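Local structure of CBS domain protein/ACT domain protein (1VR9) at residues A[91-105]-A[117-129]. The protein is of unknown function but joins a pair of CBS domains to an ACT domain, an architecture consistent with regulation by small ligands. Sequence-based numbering, arbitrary orientation.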
loop_
_atom_site.group_PDB
_atom_site.type_symbol
_atom_site.label_atom_id
_atom_site.label_comp_id
_atom_site.label_asym_id
_atom_site.label_seq_id
_atom_site.Cartn_x
_atom_site.Cartn_y
_atom_site.Cartn_z
ATOM N N ILE A 91 -0.769 7.316 14.687
ATOM C CA ILE A 91 0.218 7.483 13.631
ATOM C C ILE A 91 1.614 7.015 14.100
ATOM O O ILE A 91 2.394 6.495 13.311
ATOM C CB ILE A 91 0.201 8.948 13.074
ATOM C CG1 ILE A 91 0.858 9.023 11.696
ATOM C CG2 ILE A 91 0.828 9.905 14.075
ATOM C CD1 ILE A 91 0.170 8.212 10.608
ATOM N N THR A 92 1.902 7.141 15.399
ATOM C CA THR A 92 3.105 6.561 15.999
ATOM C C THR A 92 3.250 5.046 15.772
ATOM O O THR A 92 4.363 4.535 15.709
ATOM C CB THR A 92 3.199 6.862 17.520
ATOM O OG1 THR A 92 1.999 6.434 18.176
ATOM C CG2 THR A 92 3.395 8.348 17.758
ATOM N N HIS A 93 2.134 4.325 15.655
ATOM C CA HIS A 93 2.169 2.898 15.336
ATOM C C HIS A 93 2.667 2.607 13.907
ATOM O O HIS A 93 3.373 1.624 13.677
ATOM C CB HIS A 93 0.787 2.272 15.505
ATOM C CG HIS A 93 0.769 0.801 15.240
ATOM N ND1 HIS A 93 1.603 -0.081 15.893
ATOM C CD2 HIS A 93 0.031 0.060 14.384
ATOM C CE1 HIS A 93 1.375 -1.305 15.455
ATOM N NE2 HIS A 93 0.424 -1.248 14.540
ATOM N N ALA A 94 2.312 3.477 12.964
ATOM C CA ALA A 94 2.813 3.395 11.594
ATOM C C ALA A 94 4.353 3.422 11.548
ATOM O O ALA A 94 4.957 2.858 10.639
ATOM C CB ALA A 94 2.245 4.533 10.754
ATOM N N LEU A 95 4.978 4.084 12.512
ATOM C CA LEU A 95 6.441 4.132 12.583
ATOM C C LEU A 95 6.993 2.717 12.663
ATOM O O LEU A 95 7.970 2.371 11.980
ATOM C CB LEU A 95 6.931 4.966 13.784
ATOM C CG LEU A 95 8.434 5.129 14.028
ATOM C CD1 LEU A 95 9.163 5.512 12.770
ATOM C CD2 LEU A 95 8.694 6.180 15.108
ATOM N N LEU A 96 6.355 1.868 13.467
ATOM C CA LEU A 96 6.806 0.494 13.589
ATOM C C LEU A 96 6.704 -0.302 12.276
ATOM O O LEU A 96 7.531 -1.179 12.020
ATOM C CB LEU A 96 6.022 -0.218 14.707
ATOM C CG LEU A 96 6.389 -1.673 15.009
ATOM C CD1 LEU A 96 7.586 -1.704 15.927
ATOM C CD2 LEU A 96 5.196 -2.433 15.602
ATOM N N LEU A 97 5.654 -0.068 11.491
ATOM C CA LEU A 97 5.494 -0.749 10.198
ATOM C C LEU A 97 6.517 -0.238 9.176
ATOM O O LEU A 97 7.089 -1.037 8.437
ATOM C CB LEU A 97 4.094 -0.585 9.620
ATOM C CG LEU A 97 2.963 -1.456 10.175
ATOM C CD1 LEU A 97 3.156 -2.905 9.763
ATOM C CD2 LEU A 97 2.868 -1.360 11.665
ATOM N N PHE A 98 6.724 1.078 9.110
ATOM C CA PHE A 98 7.730 1.629 8.186
ATOM C C PHE A 98 9.156 1.186 8.552
ATOM O O PHE A 98 9.999 1.020 7.674
ATOM C CB PHE A 98 7.644 3.163 8.039
ATOM C CG PHE A 98 6.454 3.654 7.215
ATOM C CD1 PHE A 98 6.318 3.309 5.873
ATOM C CD2 PHE A 98 5.531 4.552 7.761
ATOM C CE1 PHE A 98 5.276 3.802 5.106
ATOM C CE2 PHE A 98 4.484 5.033 7.016
ATOM C CZ PHE A 98 4.334 4.656 5.686
ATOM N N LEU A 99 9.416 0.969 9.828
ATOM C CA LEU A 99 10.701 0.407 10.262
ATOM C C LEU A 99 10.888 -1.008 9.723
ATOM O O LEU A 99 11.998 -1.395 9.340
ATOM C CB LEU A 99 10.804 0.410 11.777
ATOM C CG LEU A 99 12.080 -0.239 12.326
ATOM C CD1 LEU A 99 13.286 0.605 11.981
ATOM C CD2 LEU A 99 11.956 -0.434 13.826
ATOM N N GLU A 100 9.806 -1.789 9.706
ATOM C CA GLU A 100 9.822 -3.126 9.117
ATOM C C GLU A 100 10.025 -3.109 7.597
ATOM O O GLU A 100 10.876 -3.856 7.080
ATOM C CB GLU A 100 8.535 -3.893 9.464
ATOM C CG GLU A 100 8.455 -4.343 10.931
ATOM C CD GLU A 100 7.135 -5.000 11.295
ATOM O OE1 GLU A 100 6.442 -5.529 10.398
ATOM O OE2 GLU A 100 6.776 -4.994 12.495
ATOM N N HIS A 101 9.277 -2.237 6.897
ATOM C CA HIS A 101 9.350 -2.110 5.438
ATOM C C HIS A 101 9.162 -0.660 4.978
ATOM O O HIS A 101 8.089 -0.060 5.190
ATOM C CB HIS A 101 8.259 -2.975 4.808
ATOM C CG HIS A 101 8.304 -4.413 5.229
ATOM N ND1 HIS A 101 9.251 -5.299 4.763
ATOM C CD2 HIS A 101 7.497 -5.121 6.051
ATOM C CE1 HIS A 101 9.037 -6.487 5.298
ATOM N NE2 HIS A 101 7.974 -6.413 6.079
ATOM N N GLN A 102 10.174 -0.090 4.316
ATOM C CA GLN A 102 10.099 1.333 3.903
ATOM C C GLN A 102 9.402 1.526 2.543
ATOM O O GLN A 102 9.965 2.083 1.583
ATOM C CB GLN A 102 11.484 1.980 3.894
ATOM C CG GLN A 102 12.161 2.045 5.267
ATOM C CD GLN A 102 12.970 0.817 5.604
ATOM O OE1 GLN A 102 13.919 0.458 4.904
ATOM N NE2 GLN A 102 12.620 0.174 6.718
ATOM N N GLU A 103 8.168 1.078 2.464
ATOM C CA GLU A 103 7.388 1.158 1.244
ATOM C C GLU A 103 6.844 2.575 1.173
ATOM O O GLU A 103 6.626 3.192 2.212
ATOM C CB GLU A 103 6.222 0.166 1.309
ATOM C CG GLU A 103 6.596 -1.306 1.316
ATOM C CD GLU A 103 7.127 -1.807 -0.004
ATOM O OE1 GLU A 103 6.766 -1.257 -1.070
ATOM O OE2 GLU A 103 7.955 -2.752 0.023
ATOM N N PRO A 104 6.629 3.108 -0.036
ATOM C CA PRO A 104 6.051 4.461 -0.161
ATOM C C PRO A 104 4.617 4.644 0.305
ATOM O O PRO A 104 4.217 5.790 0.551
ATOM C CB PRO A 104 6.132 4.736 -1.657
ATOM C CG PRO A 104 6.244 3.455 -2.297
ATOM C CD PRO A 104 6.966 2.551 -1.358
ATOM N N TYR A 105 3.848 3.554 0.358
ATOM C CA TYR A 105 2.471 3.573 0.796
ATOM C C TYR A 105 2.163 2.427 1.748
ATOM O O TYR A 105 2.430 1.250 1.440
ATOM C CB TYR A 105 1.514 3.511 -0.396
ATOM C CG TYR A 105 1.696 4.622 -1.377
ATOM C CD1 TYR A 105 0.999 5.807 -1.234
ATOM C CD2 TYR A 105 2.529 4.481 -2.485
ATOM C CE1 TYR A 105 1.138 6.845 -2.152
ATOM C CE2 TYR A 105 2.681 5.512 -3.400
ATOM C CZ TYR A 105 1.980 6.682 -3.238
ATOM O OH TYR A 105 2.139 7.705 -4.164
ATOM N N GLY A 117 -7.786 2.843 2.432
ATOM C CA GLY A 117 -6.851 3.869 1.934
ATOM C C GLY A 117 -5.415 3.479 2.215
ATOM O O GLY A 117 -5.106 2.292 2.474
ATOM N N ALA A 118 -4.535 4.465 2.139
ATOM C CA ALA A 118 -3.135 4.299 2.514
ATOM C C ALA A 118 -2.630 5.540 3.228
ATOM O O ALA A 118 -3.193 6.630 3.086
ATOM C CB ALA A 118 -2.290 4.070 1.310
ATOM N N VAL A 119 -1.548 5.354 3.966
ATOM C CA VAL A 119 -0.718 6.460 4.475
ATOM C C VAL A 119 0.555 6.477 3.635
ATOM O O VAL A 119 1.322 5.494 3.627
ATOM C CB VAL A 119 -0.365 6.299 5.974
ATOM C CG1 VAL A 119 0.565 7.453 6.454
ATOM C CG2 VAL A 119 -1.603 6.281 6.812
ATOM N N SER A 120 0.784 7.564 2.921
ATOM C CA SER A 120 2.060 7.696 2.191
ATOM C C SER A 120 3.213 7.896 3.162
ATOM O O SER A 120 3.052 8.542 4.206
ATOM C CB SER A 120 2.007 8.822 1.158
ATOM O OG SER A 120 2.054 10.124 1.729
ATOM N N LEU A 121 4.381 7.335 2.847
ATOM C CA LEU A 121 5.571 7.617 3.652
ATOM C C LEU A 121 5.797 9.133 3.763
ATOM O O LEU A 121 6.123 9.643 4.828
ATOM C CB LEU A 121 6.801 6.917 3.067
ATOM C CG LEU A 121 8.132 7.070 3.827
ATOM C CD1 LEU A 121 8.012 6.670 5.286
ATOM C CD2 LEU A 121 9.244 6.253 3.162
ATOM N N HIS A 122 5.593 9.861 2.670
ATOM C CA HIS A 122 5.751 11.313 2.698
ATOM C C HIS A 122 4.857 11.920 3.765
ATOM O O HIS A 122 5.309 12.697 4.598
ATOM C CB HIS A 122 5.414 11.900 1.328
ATOM C CG HIS A 122 5.353 13.390 1.301
ATOM N ND1 HIS A 122 4.182 14.084 1.518
ATOM C CD2 HIS A 122 6.309 14.321 1.081
ATOM C CE1 HIS A 122 4.422 15.383 1.429
ATOM N NE2 HIS A 122 5.704 15.557 1.158
ATOM N N ASP A 123 3.568 11.565 3.735
ATOM C CA ASP A 123 2.605 12.145 4.688
ATOM C C ASP A 123 2.899 11.724 6.131
ATOM O O ASP A 123 2.743 12.520 7.061
ATOM C CB ASP A 123 1.169 11.792 4.283
ATOM C CG ASP A 123 0.714 12.544 3.036
ATOM O OD1 ASP A 123 1.460 13.424 2.545
ATOM O OD2 ASP A 123 -0.406 12.274 2.547
ATOM N N PHE A 124 3.357 10.497 6.322
ATOM C CA PHE A 124 3.853 10.087 7.630
ATOM C C PHE A 124 4.988 10.969 8.141
ATOM O O PHE A 124 5.001 11.353 9.308
ATOM C CB PHE A 124 4.301 8.632 7.600
ATOM C CG PHE A 124 5.005 8.181 8.841
ATOM C CD1 PHE A 124 4.292 7.873 9.996
ATOM C CD2 PHE A 124 6.377 8.008 8.842
ATOM C CE1 PHE A 124 4.941 7.438 11.129
ATOM C CE2 PHE A 124 7.037 7.584 9.986
ATOM C CZ PHE A 124 6.311 7.306 11.129
ATOM N N LEU A 125 5.963 11.284 7.291
ATOM C CA LEU A 125 7.041 12.166 7.701
ATOM C C LEU A 125 6.536 13.566 8.039
ATOM O O LEU A 125 7.033 14.186 8.962
ATOM C CB LEU A 125 8.138 12.214 6.638
ATOM C CG LEU A 125 8.829 10.854 6.462
ATOM C CD1 LEU A 125 9.843 10.954 5.308
ATOM C CD2 LEU A 125 9.539 10.373 7.743
ATOM N N GLU A 126 5.560 14.051 7.275
ATOM C CA GLU A 126 4.921 15.338 7.548
ATOM C C GLU A 126 4.246 15.328 8.919
ATOM O O GLU A 126 4.262 16.363 9.628
ATOM C CB GLU A 126 3.922 15.654 6.428
ATOM C CG GLU A 126 3.324 17.057 6.445
ATOM C CD GLU A 126 2.607 17.370 5.137
ATOM O OE1 GLU A 126 2.255 16.409 4.410
ATOM O OE2 GLU A 126 2.393 18.561 4.843
ATOM N N ALA A 127 3.657 14.189 9.298
ATOM C CA ALA A 127 3.092 14.037 10.642
ATOM C C ALA A 127 4.178 14.224 11.696
ATOM O O ALA A 127 3.977 14.946 12.657
ATOM C CB ALA A 127 2.436 12.709 10.822
ATOM N N LEU A 128 5.327 13.575 11.493
ATOM C CA LEU A 128 6.464 13.682 12.433
ATOM C C LEU A 128 7.084 15.079 12.474
ATOM O O LEU A 128 7.594 15.522 13.509
ATOM C CB LEU A 128 7.538 12.647 12.078
ATOM C CG LEU A 128 7.453 11.249 12.697
ATOM C CD1 LEU A 128 6.026 10.743 12.869
ATOM C CD2 LEU A 128 8.280 10.278 11.867
ATOM N N ILE A 129 7.056 15.777 11.349
ATOM C CA ILE A 129 7.508 17.172 11.325
ATOM C C ILE A 129 6.629 18.039 12.208
ATOM O O ILE A 129 7.126 18.909 12.920
ATOM C CB ILE A 129 7.528 17.691 9.897
ATOM C CG1 ILE A 129 8.750 17.089 9.221
ATOM C CG2 ILE A 129 7.535 19.247 9.846
ATOM C CD1 ILE A 129 8.832 17.352 7.802
HETATM O O HOH W 1 5.312 8.260 -0.178
#
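The carbonyl oxygen of P104 accepts two hydrogen bonds, from L121 N and from a water, where strand 117-120 turns into helix 121-129. L121 N donates a nearly straight 2.8 Å bond to P104 O from well above the carbonyl plane. S120 CA adds a weaker C-H···O contact to the same oxygen at 3.3 Å. S120 also caps the helix: its hydroxyl, turned between backbone N and carbonyl carbon, accepts from D123 N.

Beyond this junction F124 is a single knob of helix 121-129 in a hole of helix 91-100. Its CG swung anti to the backbone N (chi1 172°), it drives its ring among I91, A94, L95 and F98. The ring tip, CZ, lies 3.5 Å from L95 CA, while I91 O approaches the ring edge in plane. F98 lays CD2 over one face of F124 near the rim, the ring planes inclined at 44°; one face of F98 itself receives L121 CD1, centred 3.8 Å from the ring centroid in a CH-pi contact. Were F124 replaced by an alanine, the hole between these four residues would probably stand partly empty, and the F98 ring, without the face its CD2 lies over, would be freer to turn.

The helix axes cross at -130° in this second CBS domain, and A94 and F98 also rest on L106 of strand 105-109, which lies between strands 85-86 and 115-120 in the sheet.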